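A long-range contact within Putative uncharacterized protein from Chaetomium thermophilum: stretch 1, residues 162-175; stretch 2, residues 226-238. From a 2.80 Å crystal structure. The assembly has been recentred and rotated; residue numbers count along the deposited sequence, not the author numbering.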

# COMPACT_ATOMS: atom_id res chain seq x y z
N LEU A 162 -45.45 10.47 33.73
CA LEU A 162 -44.26 10.37 34.57
C LEU A 162 -42.99 10.55 33.75
O LEU A 162 -42.06 11.24 34.18
CB LEU A 162 -44.23 9.02 35.29
CG LEU A 162 -45.12 8.87 36.52
CD1 LEU A 162 -45.18 7.42 36.95
CD2 LEU A 162 -44.62 9.75 37.66
N ILE A 163 -42.94 9.94 32.56
CA ILE A 163 -41.76 10.07 31.71
C ILE A 163 -41.64 11.50 31.19
O ILE A 163 -40.56 12.11 31.25
CB ILE A 163 -41.82 9.05 30.57
CG1 ILE A 163 -41.73 7.63 31.14
CG2 ILE A 163 -40.69 9.29 29.56
CD1 ILE A 163 -42.09 6.55 30.16
N ASP A 164 -42.74 12.06 30.68
CA ASP A 164 -42.68 13.40 30.10
C ASP A 164 -42.45 14.47 31.17
O ASP A 164 -41.73 15.45 30.94
CB ASP A 164 -43.96 13.70 29.33
CG ASP A 164 -44.03 12.97 28.00
OD1 ASP A 164 -42.96 12.67 27.43
OD2 ASP A 164 -45.16 12.71 27.54
N GLY A 165 -43.06 14.31 32.34
CA GLY A 165 -43.17 15.40 33.29
C GLY A 165 -42.21 15.39 34.46
O GLY A 165 -42.08 16.40 35.16
N ILE A 166 -41.52 14.27 34.70
CA ILE A 166 -40.67 14.16 35.88
C ILE A 166 -39.33 13.51 35.53
O ILE A 166 -38.27 14.12 35.71
CB ILE A 166 -41.39 13.38 37.00
CG1 ILE A 166 -42.66 14.14 37.42
CG2 ILE A 166 -40.46 13.18 38.19
CD1 ILE A 166 -43.42 13.53 38.58
N ILE A 167 -39.38 12.27 35.03
CA ILE A 167 -38.15 11.49 34.85
C ILE A 167 -37.20 12.21 33.90
O ILE A 167 -36.05 12.49 34.23
CB ILE A 167 -38.49 10.07 34.36
CG1 ILE A 167 -39.42 9.38 35.36
CG2 ILE A 167 -37.22 9.25 34.19
CD1 ILE A 167 -40.08 8.13 34.82
N MET A 168 -37.68 12.51 32.69
CA MET A 168 -36.83 13.15 31.69
C MET A 168 -36.38 14.54 32.13
O MET A 168 -35.16 14.79 32.13
CB MET A 168 -37.57 13.20 30.35
CG MET A 168 -37.98 11.83 29.81
SD MET A 168 -36.59 10.77 29.35
CE MET A 168 -35.93 11.65 27.93
N PRO A 169 -37.26 15.47 32.51
CA PRO A 169 -36.78 16.79 32.92
C PRO A 169 -35.86 16.76 34.12
O PRO A 169 -34.97 17.62 34.23
CB PRO A 169 -38.07 17.57 33.21
CG PRO A 169 -39.12 16.53 33.41
CD PRO A 169 -38.74 15.38 32.54
N LEU A 170 -36.03 15.79 35.03
CA LEU A 170 -35.11 15.68 36.16
C LEU A 170 -33.75 15.18 35.71
O LEU A 170 -32.71 15.70 36.16
CB LEU A 170 -35.69 14.76 37.23
CG LEU A 170 -36.67 15.40 38.22
CD1 LEU A 170 -37.34 14.34 39.06
CD2 LEU A 170 -35.96 16.40 39.11
N ALA A 171 -33.72 14.19 34.83
CA ALA A 171 -32.45 13.70 34.31
C ALA A 171 -31.71 14.80 33.55
O ALA A 171 -30.49 14.93 33.66
CB ALA A 171 -32.67 12.49 33.42
N GLU A 172 -32.44 15.60 32.77
CA GLU A 172 -31.82 16.61 31.92
C GLU A 172 -31.45 17.88 32.67
O GLU A 172 -30.63 18.66 32.17
CB GLU A 172 -32.74 16.95 30.75
CG GLU A 172 -33.07 15.78 29.85
CD GLU A 172 -33.84 16.19 28.61
OE1 GLU A 172 -34.05 17.40 28.42
OE2 GLU A 172 -34.24 15.29 27.84
N LEU A 173 -32.03 18.12 33.84
CA LEU A 173 -31.82 19.38 34.54
C LEU A 173 -30.37 19.52 34.99
O LEU A 173 -29.81 18.60 35.60
CB LEU A 173 -32.75 19.48 35.75
CG LEU A 173 -32.78 20.86 36.42
CD1 LEU A 173 -33.56 21.84 35.56
CD2 LEU A 173 -33.37 20.76 37.81
N ARG A 174 -29.77 20.66 34.69
CA ARG A 174 -28.39 20.95 35.04
C ARG A 174 -28.33 22.19 35.93
O ARG A 174 -29.34 22.86 36.17
CB ARG A 174 -27.53 21.16 33.79
CG ARG A 174 -27.46 19.93 32.89
CD ARG A 174 -26.72 18.78 33.56
NE ARG A 174 -26.69 17.59 32.72
CZ ARG A 174 -27.63 16.65 32.71
NH1 ARG A 174 -28.70 16.75 33.49
NH2 ARG A 174 -27.51 15.60 31.90
N ASN A 175 -27.13 22.48 36.41
CA ASN A 175 -26.91 23.60 37.33
C ASN A 175 -26.46 24.83 36.55
O ASN A 175 -25.34 25.32 36.67
CB ASN A 175 -25.89 23.20 38.40
CG ASN A 175 -25.96 24.09 39.63
OD1 ASN A 175 -26.26 25.28 39.53
ND2 ASN A 175 -25.68 23.50 40.79
N PHE A 226 -43.48 3.45 22.50
CA PHE A 226 -43.09 4.84 22.31
C PHE A 226 -42.51 5.43 23.60
O PHE A 226 -41.48 6.12 23.57
CB PHE A 226 -44.29 5.65 21.83
CG PHE A 226 -43.96 7.07 21.47
CD1 PHE A 226 -43.29 7.36 20.29
CD2 PHE A 226 -44.33 8.12 22.29
CE1 PHE A 226 -43.00 8.66 19.95
CE2 PHE A 226 -44.04 9.42 21.96
CZ PHE A 226 -43.37 9.70 20.78
N ALA A 227 -43.15 5.15 24.73
CA ALA A 227 -42.67 5.66 26.01
C ALA A 227 -41.31 5.06 26.37
O ALA A 227 -40.38 5.78 26.74
CB ALA A 227 -43.69 5.37 27.10
N ALA A 228 -41.19 3.74 26.26
CA ALA A 228 -39.91 3.09 26.52
C ALA A 228 -38.85 3.58 25.55
O ALA A 228 -37.71 3.86 25.95
CB ALA A 228 -40.06 1.57 26.41
N SER A 229 -39.20 3.70 24.27
CA SER A 229 -38.27 4.27 23.30
C SER A 229 -37.78 5.64 23.76
O SER A 229 -36.61 5.99 23.57
CB SER A 229 -38.93 4.37 21.93
OG SER A 229 -38.10 5.06 21.01
N GLN A 230 -38.67 6.43 24.37
CA GLN A 230 -38.26 7.75 24.86
C GLN A 230 -37.31 7.62 26.04
O GLN A 230 -36.28 8.29 26.10
CB GLN A 230 -39.50 8.57 25.23
CG GLN A 230 -39.18 9.99 25.71
CD GLN A 230 -38.33 10.77 24.72
OE1 GLN A 230 -38.84 11.52 23.90
NE2 GLN A 230 -37.01 10.59 24.81
N LEU A 231 -37.65 6.74 27.00
CA LEU A 231 -36.78 6.54 28.16
C LEU A 231 -35.41 6.00 27.76
O LEU A 231 -34.45 6.15 28.52
CB LEU A 231 -37.42 5.57 29.15
CG LEU A 231 -38.28 6.15 30.28
CD1 LEU A 231 -38.83 5.01 31.12
CD2 LEU A 231 -37.49 7.11 31.14
N LEU A 232 -35.31 5.35 26.60
CA LEU A 232 -34.04 4.76 26.19
C LEU A 232 -32.96 5.82 26.02
O LEU A 232 -31.80 5.59 26.38
CB LEU A 232 -34.24 3.98 24.89
CG LEU A 232 -33.05 3.20 24.33
CD1 LEU A 232 -32.69 2.04 25.24
CD2 LEU A 232 -33.38 2.71 22.94
N PHE A 233 -33.33 6.99 25.49
CA PHE A 233 -32.39 8.07 25.24
C PHE A 233 -32.41 9.12 26.36
O PHE A 233 -32.16 10.30 26.11
CB PHE A 233 -32.69 8.73 23.90
CG PHE A 233 -32.74 7.75 22.76
CD1 PHE A 233 -31.59 7.38 22.09
CD2 PHE A 233 -33.95 7.19 22.36
CE1 PHE A 233 -31.63 6.48 21.04
CE2 PHE A 233 -34.00 6.29 21.32
CZ PHE A 233 -32.84 5.93 20.66
N ILE A 234 -32.71 8.70 27.58
CA ILE A 234 -32.67 9.60 28.72
C ILE A 234 -31.26 10.17 28.86
O ILE A 234 -30.26 9.46 28.64
CB ILE A 234 -33.11 8.86 30.00
CG1 ILE A 234 -33.08 9.80 31.21
CG2 ILE A 234 -32.21 7.64 30.24
CD1 ILE A 234 -33.72 9.20 32.44
N GLU A 235 -31.17 11.45 29.22
CA GLU A 235 -29.88 12.14 29.29
C GLU A 235 -29.40 12.16 30.74
O GLU A 235 -29.52 13.15 31.46
CB GLU A 235 -29.98 13.54 28.72
CG GLU A 235 -29.52 13.64 27.28
CD GLU A 235 -29.08 15.04 26.90
OE1 GLU A 235 -29.85 16.00 27.17
OE2 GLU A 235 -27.97 15.19 26.35
N THR A 236 -28.84 11.03 31.17
CA THR A 236 -28.10 10.99 32.42
C THR A 236 -26.96 12.00 32.38
O THR A 236 -26.39 12.28 31.32
CB THR A 236 -27.57 9.58 32.66
OG1 THR A 236 -28.66 8.67 32.80
CG2 THR A 236 -26.70 9.52 33.91
N ALA A 237 -26.63 12.55 33.54
CA ALA A 237 -25.55 13.52 33.62
C ALA A 237 -24.19 12.83 33.53
O ALA A 237 -24.05 11.63 33.77
CB ALA A 237 -25.65 14.31 34.93
N ASN A 238 -23.18 13.62 33.17
CA ASN A 238 -21.83 13.10 33.03
C ASN A 238 -21.34 12.52 34.34
O ASN A 238 -21.25 11.29 34.49
CB ASN A 238 -20.88 14.21 32.55
CG ASN A 238 -21.40 14.93 31.32
OD1 ASN A 238 -22.34 14.47 30.66
ND2 ASN A 238 -20.80 16.07 31.00

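What holds the two stretches together over most of their length? Apolar packing does: two helices run at 14°, nearly parallel, and Ile-234, just past the second helix, extends the packing. Ile-163 points toward the other stretch and sets its CD1 3.6 Å from Ala-227 CB and 3.7 Å from Leu-231 CD1. Further along, Ile-167 CG2 lies 3.7 Å from Leu-231 CD2 and 3.9 Å from Ile-234 CD1, and Ala-171 CB comes to 3.5 Å from Ile-234 CG1.

How does Met-168 join in, when its CA-to-CB bond points sideways? Its chi angles, all m, bring the end of the chain nearer: Met-168 SD sits 4.0 Å from Ile-234 CB, while Met-168 CE reaches 3.5 Å from Gln-230 NE2, a van der Waals contact.

Where is the polar link? Beyond the first helix, Arg-174 NH2 donates to Glu-235 O at 3.2 Å, nearly straight at 167°, the sole hydrogen bond across the contact. Arg-174 NH1 donates to Ala-171 O at 2.6 Å. One guanidinium thus bridges two carbonyls, Ala-171 O and Glu-235 O, that lie 3.0 Å apart and, both being acceptors, cannot bond each other.

How do the acidic side chains meet? Their closest approach is aliphatic: Glu-172 CG lies 4.0 Å from Glu-235 CB, and no salt bridge is possible between the like charges of Glu-172 OE2 and Glu-235 OE1, 4.5 Å apart.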